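PDB 4Z8N: reticulocyte-binding protein 2a from Plasmodium vivax, which probably mediates attachment of the malaria parasite to red blood cells during invasion, the chain here being its largely helical erythrocyte-binding domain. Local coordinates for residues L5-D9 against R269-A275; H221-I225 against T262-L267; I81-E85 against F206-E210. All coordinates share one frame; numbering follows the deposited sequence.

Interaction 1: residues L5-D9 against R269-A275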
loop_
_atom_site.group_PDB
_atom_site.type_symbol
_atom_site.label_atom_id
_atom_site.label_comp_id
_atom_site.label_asym_id
_atom_site.label_seq_id
_atom_site.Cartn_x
_atom_site.Cartn_y
_atom_site.Cartn_z
ATOM N N LEU A 5 -7.470 3.800 -7.170
ATOM C CA LEU A 5 -6.667 4.182 -6.008
ATOM C C LEU A 5 -6.939 3.298 -4.793
ATOM O O LEU A 5 -6.246 3.396 -3.782
ATOM C CB LEU A 5 -6.911 5.646 -5.641
ATOM C CG LEU A 5 -6.409 6.683 -6.645
ATOM C CD1 LEU A 5 -6.334 8.061 -6.005
ATOM C CD2 LEU A 5 -5.059 6.274 -7.209
ATOM N N ARG A 6 -7.943 2.437 -4.893
ATOM C CA ARG A 6 -8.243 1.497 -3.819
ATOM C C ARG A 6 -7.152 0.444 -3.657
ATOM O O ARG A 6 -7.045 -0.186 -2.604
ATOM C CB ARG A 6 -9.587 0.809 -4.067
ATOM C CG ARG A 6 -10.793 1.677 -3.748
ATOM C CD ARG A 6 -12.087 0.879 -3.815
ATOM N NE ARG A 6 -12.362 0.378 -5.158
ATOM C CZ ARG A 6 -13.429 -0.347 -5.477
ATOM N NH1 ARG A 6 -14.326 -0.655 -4.550
ATOM N NH2 ARG A 6 -13.604 -0.762 -6.724
ATOM N N TYR A 7 -6.340 0.254 -4.696
ATOM C CA TYR A 7 -5.344 -0.816 -4.681
ATOM C C TYR A 7 -4.006 -0.433 -5.307
ATOM O O TYR A 7 -2.994 -1.086 -5.054
ATOM C CB TYR A 7 -5.894 -2.059 -5.396
ATOM C CG TYR A 7 -6.300 -1.837 -6.842
ATOM C CD1 TYR A 7 -5.373 -1.936 -7.874
ATOM C CD2 TYR A 7 -7.617 -1.539 -7.173
ATOM C CE1 TYR A 7 -5.750 -1.741 -9.198
ATOM C CE2 TYR A 7 -8.002 -1.341 -8.487
ATOM C CZ TYR A 7 -7.066 -1.442 -9.496
ATOM O OH TYR A 7 -7.456 -1.243 -10.802
ATOM N N LEU A 8 -3.991 0.613 -6.125
ATOM C CA LEU A 8 -2.801 0.898 -6.918
ATOM C C LEU A 8 -1.699 1.579 -6.114
ATOM O O LEU A 8 -1.717 2.789 -5.900
ATOM C CB LEU A 8 -3.152 1.752 -8.138
ATOM C CG LEU A 8 -1.983 1.954 -9.108
ATOM C CD1 LEU A 8 -1.394 0.616 -9.541
ATOM C CD2 LEU A 8 -2.410 2.767 -10.319
ATOM N N ASP A 9 -0.740 0.775 -5.675
ATOM C CA ASP A 9 0.483 1.270 -5.063
ATOM C C ASP A 9 1.654 0.728 -5.871
ATOM O O ASP A 9 1.480 -0.197 -6.661
ATOM C CB ASP A 9 0.584 0.840 -3.599
ATOM C CG ASP A 9 -0.502 1.450 -2.736
ATOM O OD1 ASP A 9 -0.913 2.596 -3.016
ATOM O OD2 ASP A 9 -0.944 0.788 -1.775
ATOM N N ARG A 269 -4.323 -0.141 3.393
ATOM C CA ARG A 269 -4.372 -0.478 1.975
ATOM C C ARG A 269 -4.887 -1.892 1.746
ATOM O O ARG A 269 -5.530 -2.169 0.734
ATOM C CB ARG A 269 -2.988 -0.317 1.346
ATOM C CG ARG A 269 -2.428 1.078 1.494
ATOM C CD ARG A 269 -3.328 2.086 0.806
ATOM N NE ARG A 269 -3.172 2.049 -0.646
ATOM C CZ ARG A 269 -4.123 2.391 -1.508
ATOM N NH1 ARG A 269 -5.310 2.784 -1.066
ATOM N NH2 ARG A 269 -3.887 2.335 -2.812
ATOM N N ALA A 270 -4.600 -2.780 2.692
ATOM C CA ALA A 270 -5.048 -4.163 2.606
ATOM C C ALA A 270 -6.573 -4.256 2.556
ATOM O O ALA A 270 -7.126 -5.104 1.856
ATOM C CB ALA A 270 -4.506 -4.968 3.778
ATOM N N ASP A 271 -7.244 -3.377 3.294
ATOM C CA ASP A 271 -8.704 -3.361 3.342
ATOM C C ASP A 271 -9.309 -3.069 1.968
ATOM O O ASP A 271 -10.032 -3.898 1.413
ATOM C CB ASP A 271 -9.191 -2.329 4.367
ATOM C CG ASP A 271 -10.681 -2.454 4.679
ATOM O OD1 ASP A 271 -11.466 -2.862 3.797
ATOM O OD2 ASP A 271 -11.070 -2.140 5.825
ATOM N N THR A 272 -9.013 -1.890 1.428
ATOM C CA THR A 272 -9.611 -1.445 0.169
ATOM C C THR A 272 -9.242 -2.349 -1.008
ATOM O O THR A 272 -9.980 -2.432 -1.987
ATOM C CB THR A 272 -9.203 0.005 -0.159
ATOM O OG1 THR A 272 -7.776 0.128 -0.123
ATOM C CG2 THR A 272 -9.811 0.971 0.849
ATOM N N THR A 273 -8.102 -3.025 -0.904
ATOM C CA THR A 273 -7.660 -3.970 -1.927
ATOM C C THR A 273 -8.653 -5.122 -2.073
ATOM O O THR A 273 -8.969 -5.554 -3.184
ATOM C CB THR A 273 -6.257 -4.525 -1.597
ATOM O OG1 THR A 273 -5.274 -3.514 -1.843
ATOM C CG2 THR A 273 -5.937 -5.741 -2.444
ATOM N N THR A 274 -9.155 -5.599 -0.939
ATOM C CA THR A 274 -10.133 -6.680 -0.903
ATOM C C THR A 274 -11.433 -6.295 -1.607
ATOM O O THR A 274 -12.011 -7.092 -2.348
ATOM C CB THR A 274 -10.447 -7.087 0.549
ATOM O OG1 THR A 274 -9.228 -7.415 1.226
ATOM C CG2 THR A 274 -11.391 -8.285 0.588
ATOM N N ALA A 275 -11.888 -5.069 -1.367
ATOM C CA ALA A 275 -13.114 -4.568 -1.978
ATOM C C ALA A 275 -12.972 -4.461 -3.493
ATOM O O ALA A 275 -13.938 -4.651 -4.233
ATOM C CB ALA A 275 -13.488 -3.216 -1.387
#

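Interaction 2: residues H221-I225 against T262-L267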
loop_
_atom_site.group_PDB
_atom_site.type_symbol
_atom_site.label_atom_id
_atom_site.label_comp_id
_atom_site.label_asym_id
_atom_site.label_seq_id
_atom_site.Cartn_x
_atom_site.Cartn_y
_atom_site.Cartn_z
ATOM N N HIS A 221 1.689 -5.642 0.705
ATOM C CA HIS A 221 1.181 -5.004 1.916
ATOM C C HIS A 221 1.033 -6.011 3.052
ATOM O O HIS A 221 1.296 -5.691 4.210
ATOM C CB HIS A 221 -0.160 -4.319 1.648
ATOM C CG HIS A 221 -0.037 -3.011 0.931
ATOM N ND1 HIS A 221 0.703 -1.959 1.429
ATOM C CD2 HIS A 221 -0.570 -2.578 -0.235
ATOM C CE1 HIS A 221 0.627 -0.939 0.593
ATOM N NE2 HIS A 221 -0.138 -1.288 -0.426
ATOM N N THR A 222 0.602 -7.223 2.712
ATOM C CA THR A 222 0.452 -8.296 3.691
ATOM C C THR A 222 1.780 -8.621 4.376
ATOM O O THR A 222 1.826 -8.861 5.584
ATOM C CB THR A 222 -0.114 -9.572 3.029
ATOM O OG1 THR A 222 -1.524 -9.420 2.834
ATOM C CG2 THR A 222 0.135 -10.789 3.897
ATOM N N GLY A 223 2.857 -8.627 3.597
ATOM C CA GLY A 223 4.185 -8.845 4.141
ATOM C C GLY A 223 4.566 -7.792 5.168
ATOM O O GLY A 223 5.171 -8.107 6.192
ATOM N N LYS A 224 4.209 -6.539 4.894
ATOM C CA LYS A 224 4.508 -5.435 5.802
ATOM C C LYS A 224 3.692 -5.540 7.085
ATOM O O LYS A 224 4.203 -5.293 8.178
ATOM C CB LYS A 224 4.239 -4.088 5.129
ATOM C CG LYS A 224 5.013 -3.861 3.841
ATOM C CD LYS A 224 6.509 -3.812 4.091
ATOM C CE LYS A 224 7.252 -3.402 2.831
ATOM N NZ LYS A 224 8.717 -3.297 3.056
ATOM N N ILE A 225 2.418 -5.894 6.941
ATOM C CA ILE A 225 1.529 -6.060 8.084
ATOM C C ILE A 225 2.048 -7.132 9.037
ATOM O O ILE A 225 2.142 -6.911 10.244
ATOM C CB ILE A 225 0.108 -6.426 7.631
ATOM C CG1 ILE A 225 -0.501 -5.275 6.830
ATOM C CG2 ILE A 225 -0.766 -6.767 8.828
ATOM C CD1 ILE A 225 -1.797 -5.635 6.144
ATOM N N THR A 262 4.818 0.914 9.943
ATOM C CA THR A 262 4.861 -0.044 8.842
ATOM C C THR A 262 3.576 -0.865 8.790
ATOM O O THR A 262 2.995 -1.067 7.722
ATOM C CB THR A 262 6.070 -0.988 8.973
ATOM O OG1 THR A 262 7.279 -0.225 8.881
ATOM C CG2 THR A 262 6.061 -2.045 7.875
ATOM N N TYR A 263 3.144 -1.335 9.955
ATOM C CA TYR A 263 1.901 -2.081 10.081
ATOM C C TYR A 263 0.704 -1.241 9.640
ATOM O O TYR A 263 -0.119 -1.684 8.839
ATOM C CB TYR A 263 1.721 -2.554 11.529
ATOM C CG TYR A 263 0.350 -3.101 11.853
ATOM C CD1 TYR A 263 0.028 -4.425 11.584
ATOM C CD2 TYR A 263 -0.619 -2.298 12.442
ATOM C CE1 TYR A 263 -1.224 -4.930 11.885
ATOM C CE2 TYR A 263 -1.871 -2.793 12.744
ATOM C CZ TYR A 263 -2.168 -4.108 12.463
ATOM O OH TYR A 263 -3.412 -4.603 12.766
ATOM N N LYS A 264 0.619 -0.023 10.165
ATOM C CA LYS A 264 -0.516 0.853 9.901
ATOM C C LYS A 264 -0.580 1.301 8.440
ATOM O O LYS A 264 -1.656 1.354 7.847
ATOM C CB LYS A 264 -0.455 2.074 10.823
ATOM C CG LYS A 264 -1.592 3.066 10.630
ATOM C CD LYS A 264 -1.419 4.268 11.545
ATOM C CE LYS A 264 -2.500 5.308 11.322
ATOM N NZ LYS A 264 -2.297 6.494 12.203
ATOM N N PHE A 265 0.577 1.626 7.874
ATOM C CA PHE A 265 0.669 2.093 6.496
ATOM C C PHE A 265 0.088 1.066 5.519
ATOM O O PHE A 265 -0.610 1.428 4.572
ATOM C CB PHE A 265 2.133 2.396 6.150
ATOM C CG PHE A 265 2.330 3.033 4.803
ATOM C CD1 PHE A 265 1.938 4.342 4.575
ATOM C CD2 PHE A 265 2.944 2.333 3.775
ATOM C CE1 PHE A 265 2.133 4.935 3.343
ATOM C CE2 PHE A 265 3.142 2.923 2.538
ATOM C CZ PHE A 265 2.737 4.223 2.322
ATOM N N SER A 266 0.360 -0.212 5.762
ATOM C CA SER A 266 -0.086 -1.264 4.851
ATOM C C SER A 266 -1.471 -1.810 5.191
ATOM O O SER A 266 -2.193 -2.263 4.301
ATOM C CB SER A 266 0.928 -2.407 4.826
ATOM O OG SER A 266 2.001 -2.101 3.953
ATOM N N LEU A 267 -1.842 -1.768 6.468
ATOM C CA LEU A 267 -3.147 -2.270 6.897
ATOM C C LEU A 267 -4.284 -1.526 6.203
ATOM O O LEU A 267 -5.237 -2.137 5.725
ATOM C CB LEU A 267 -3.302 -2.151 8.416
ATOM C CG LEU A 267 -4.643 -2.618 8.990
ATOM C CD1 LEU A 267 -4.819 -4.114 8.783
ATOM C CD2 LEU A 267 -4.763 -2.263 10.465
#

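Interaction 3: residues I81-E85 against F206-E210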
loop_
_atom_site.group_PDB
_atom_site.type_symbol
_atom_site.label_atom_id
_atom_site.label_comp_id
_atom_site.label_asym_id
_atom_site.label_seq_id
_atom_site.Cartn_x
_atom_site.Cartn_y
_atom_site.Cartn_z
ATOM N N ILE A 81 -9.314 1.493 -18.784
ATOM C CA ILE A 81 -9.673 0.278 -18.058
ATOM C C ILE A 81 -11.168 -0.018 -18.182
ATOM O O ILE A 81 -11.570 -1.172 -18.346
ATOM C CB ILE A 81 -9.282 0.392 -16.566
ATOM C CG1 ILE A 81 -7.761 0.435 -16.427
ATOM C CG2 ILE A 81 -9.856 -0.765 -15.762
ATOM C CD1 ILE A 81 -7.280 0.626 -15.014
ATOM N N PHE A 82 -11.983 1.032 -18.116
ATOM C CA PHE A 82 -13.434 0.898 -18.255
ATOM C C PHE A 82 -13.801 0.291 -19.613
ATOM O O PHE A 82 -14.682 -0.567 -19.700
ATOM C CB PHE A 82 -14.112 2.261 -18.070
ATOM C CG PHE A 82 -15.618 2.211 -18.122
ATOM C CD1 PHE A 82 -16.319 1.252 -17.410
ATOM C CD2 PHE A 82 -16.331 3.141 -18.864
ATOM C CE1 PHE A 82 -17.703 1.208 -17.451
ATOM C CE2 PHE A 82 -17.717 3.105 -18.910
ATOM C CZ PHE A 82 -18.404 2.137 -18.201
ATOM N N VAL A 83 -13.114 0.731 -20.666
ATOM C CA VAL A 83 -13.327 0.180 -22.002
ATOM C C VAL A 83 -12.914 -1.291 -22.064
ATOM O O VAL A 83 -13.609 -2.121 -22.653
ATOM C CB VAL A 83 -12.546 0.963 -23.081
ATOM C CG1 VAL A 83 -12.800 0.368 -24.460
ATOM C CG2 VAL A 83 -12.930 2.434 -23.061
ATOM N N LEU A 84 -11.783 -1.606 -21.442
ATOM C CA LEU A 84 -11.234 -2.957 -21.477
ATOM C C LEU A 84 -12.034 -3.941 -20.624
ATOM O O LEU A 84 -11.984 -5.151 -20.854
ATOM C CB LEU A 84 -9.774 -2.943 -21.017
ATOM C CG LEU A 84 -8.791 -2.167 -21.893
ATOM C CD1 LEU A 84 -7.440 -2.062 -21.204
ATOM C CD2 LEU A 84 -8.645 -2.827 -23.258
ATOM N N GLU A 85 -12.766 -3.424 -19.642
ATOM C CA GLU A 85 -13.558 -4.272 -18.753
ATOM C C GLU A 85 -14.963 -4.490 -19.288
ATOM O O GLU A 85 -15.606 -5.497 -18.987
ATOM C CB GLU A 85 -13.629 -3.667 -17.350
ATOM C CG GLU A 85 -12.339 -3.781 -16.560
ATOM C CD GLU A 85 -12.479 -3.252 -15.146
ATOM O OE1 GLU A 85 -13.488 -2.575 -14.859
ATOM O OE2 GLU A 85 -11.583 -3.523 -14.321
ATOM N N PHE A 206 -7.764 -9.922 -19.659
ATOM C CA PHE A 206 -7.323 -8.682 -19.006
ATOM C C PHE A 206 -7.705 -8.590 -17.518
ATOM O O PHE A 206 -6.898 -8.182 -16.671
ATOM C CB PHE A 206 -7.900 -7.484 -19.749
ATOM C CG PHE A 206 -7.714 -6.177 -19.039
ATOM C CD1 PHE A 206 -6.477 -5.556 -19.024
ATOM C CD2 PHE A 206 -8.780 -5.559 -18.407
ATOM C CE1 PHE A 206 -6.304 -4.352 -18.388
ATOM C CE2 PHE A 206 -8.613 -4.355 -17.768
ATOM C CZ PHE A 206 -7.374 -3.749 -17.757
ATOM N N LEU A 207 -8.951 -8.946 -17.220
ATOM C CA LEU A 207 -9.483 -8.891 -15.859
ATOM C C LEU A 207 -8.797 -9.887 -14.915
ATOM O O LEU A 207 -8.433 -9.526 -13.800
ATOM C CB LEU A 207 -10.989 -9.139 -15.876
ATOM C CG LEU A 207 -11.727 -8.881 -14.566
ATOM C CD1 LEU A 207 -11.315 -7.550 -13.965
ATOM C CD2 LEU A 207 -13.208 -8.904 -14.819
ATOM N N GLN A 208 -8.478 -11.077 -15.419
ATOM C CA GLN A 208 -7.676 -12.058 -14.703
ATOM C C GLN A 208 -6.298 -11.517 -14.404
ATOM O O GLN A 208 -5.783 -11.720 -13.345
ATOM C CB GLN A 208 -7.525 -13.383 -15.456
ATOM C CG GLN A 208 -8.716 -14.301 -15.409
ATOM C CD GLN A 208 -8.634 -15.487 -16.345
ATOM O OE1 GLN A 208 -9.465 -16.341 -16.312
ATOM N NE2 GLN A 208 -7.645 -15.522 -17.176
ATOM N N GLU A 209 -5.696 -10.840 -15.362
ATOM C CA GLU A 209 -4.341 -10.333 -15.127
ATOM C C GLU A 209 -4.298 -9.204 -14.097
ATOM O O GLU A 209 -3.402 -9.168 -13.252
ATOM C CB GLU A 209 -3.702 -9.849 -16.430
ATOM C CG GLU A 209 -2.197 -9.549 -16.326
ATOM C CD GLU A 209 -1.515 -9.531 -17.685
ATOM O OE1 GLU A 209 -2.182 -9.908 -18.671
ATOM O OE2 GLU A 209 -0.328 -9.141 -17.773
ATOM N N GLU A 210 -5.248 -8.277 -14.164
ATOM C CA GLU A 210 -5.235 -7.164 -13.223
ATOM C C GLU A 210 -5.674 -7.631 -11.835
ATOM O O GLU A 210 -5.286 -7.041 -10.832
ATOM C CB GLU A 210 -6.100 -5.996 -13.729
ATOM C CG GLU A 210 -7.592 -6.251 -13.833
ATOM C CD GLU A 210 -8.356 -5.008 -14.284
ATOM O OE1 GLU A 210 -7.865 -3.880 -14.057
ATOM O OE2 GLU A 210 -9.448 -5.154 -14.872
#

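Interaction 1: residues L5-D9 against R269-A275
Arg269 reaches from its helix into the N-terminal 3-10 turn and loop of residues 5-9 and holds it by two different edges of one guanidinium group. End-on, NH1 and NH2 both donate to the carbonyl of Leu5; the Arg269 NH2 to Leu5 O bond measures 2.8 Å, and both nitrogens keep that oxygen almost in the guanidinium plane. Side-on, NE and NH2 take one carboxylate oxygen each of Asp9. The straighter of these bonds, from Arg269 NE to Asp9 OD2, is 2.8 Å long at 164° and uses the syn lone pair, whereas Asp9 OD1 is met by NH2 from above the carboxylate plane, the two flat groups being turned 52° apart. Bends at chi2 and chi3 fold the arginine chain back so that its head faces the loop, and four hydrogen bonds fix its rotation.

At the next carbonyl of the loop, Arg6 O accepts from Thr272 OG1 over 2.6 Å, in the carbonyl plane and on a lone pair. Thr273 turns its hydroxyl back to Arg269 O, and Thr273 OG1 lies 3.9 Å from Tyr7 CB.

Against this buried, densely bonded part, the side toward solvent is loose. Arg6 NH1 comes no nearer to Ala275 than 4.0 Å, to its O atom, and the guanidinium, with the Ala275 backbone over one face, finds its salt bridge with Glu279 one turn on.

Asp9 is also bound by His221 of helix 199-237, by Ser19 OG at the end of strand 17-19 and by the backbone N of Thr20 just beyond it. The N-terminal segment, entering the small antiparallel hairpin, is thereby pinned to helix 246-297, while Tyr7 packs on Ile214 of helix 199-237 and Leu8 on Tyr111 of helix 94-115.

Interaction 2: residues H221-I225 against T262-L267
Helices 199-237 and 246-297 pass here as an antiparallel pair, their local axes 8.0 Å apart at closest approach and 149° between directions, with Ile225 opposite Tyr263 and His221 opposite Ser266. So close a spacing suits the small side chain of Ser266, whose CB is directed toward the partner helix. Ser266 OG meets the edge of the imidazole in the ring plane, and its hydrogen bond with His221 ND1 is short and nearly linear (2.8 Å, 173°). The same hydroxyl sits against the aliphatic start of Lys224, with Ser266 OG 3.2 Å from Lys224 CB, before the lysine chain bends at chi2 (-64°) and leads its amine away to the carbonyl of Gly15.

Ile225 fills the other side with two branches. Ile225 CG2, anti to the backbone N, lies 3.6 Å from Tyr263 CE1, while the branch through CG1 drops onto the opposite backbone, Ile225 CD1 coming 3.7 Å from Leu267 CA. The Tyr263 ring turns an edge to the helix, Tyr263 CD1 lying 3.5 Å from Ile225 O, which is close to the ring plane. Beside it, the methyl Thr262 CG2 rests 3.9 Å from Lys224 CB.

The interface is thus split between an apolar half around Ile225 and a polar half around His221. Because NE2 of this histidine is bonded to Asp9, both of its ring nitrogens are engaged and the imidazole is fixed in rotation; the nearby carboxylate would probably polarise it.

Interaction 3: residues I81-E85 against F206-E210
The Phe206 ring carries Leu84 CB over one face and meets Glu85 CG and Ile81 CG2 near its edge, where the C-terminal turn of helix 71-85 abuts helix 199-237 in this largely helical domain of the Rh5 coiled-coil family. Leu84 CB stands 4.0 Å from the centroid of the Phe206 ring and 22° off the normal, a CH-pi contact displaced toward the rim. The Leu84 chain crosses the phenyl side chain at about a right angle, and Leu84 CD1 also lies 3.8 Å from Phe206 CZ. Tyr104 of helix 94-115 adds an edge-to-face ring contact with Phe206. The local axes are 11.0 Å apart, 125° between directions, and the gap is bridged by side chains such as Phe206 and the two glutamates.

Next to this apolar patch two buried acids converge. Glu85, extended beyond CG, and Glu210 cross at about a right angle with their carboxylate planes 64° apart. Lys280 of helix 246-297 forms a salt bridge with Glu85 OE2 and would probably offset part of the negative charge. Leu207 CD1 stands 4.1 Å from that oxygen, whereas Glu85 OE2 and Glu210 OE2 are separated by only 2.7 Å, a spacing suggesting that one acid probably holds a proton.

In the fold
All three contacts draw on the two long C-terminal helices: interaction 1 uses helix 246-297, interaction 3 uses helix 199-237, and interaction 2 joins the two. Centres of interactions 1 and 2 are about 12 Å apart and the contacts touch, with Ala270 CB packing 3.7 Å from Ile225 CD1. Interaction 3 is more peripheral, its centre about 16 Å from that of interaction 1 and about 27 Å from that of interaction 2. Along the chain, interaction 1 spans nearly the whole domain and encloses the others, with interaction 3 closing before interaction 2 opens. The N-terminal segment and helix 71-85 are thus tied to one helical pair within the elongated erythrocyte-binding domain.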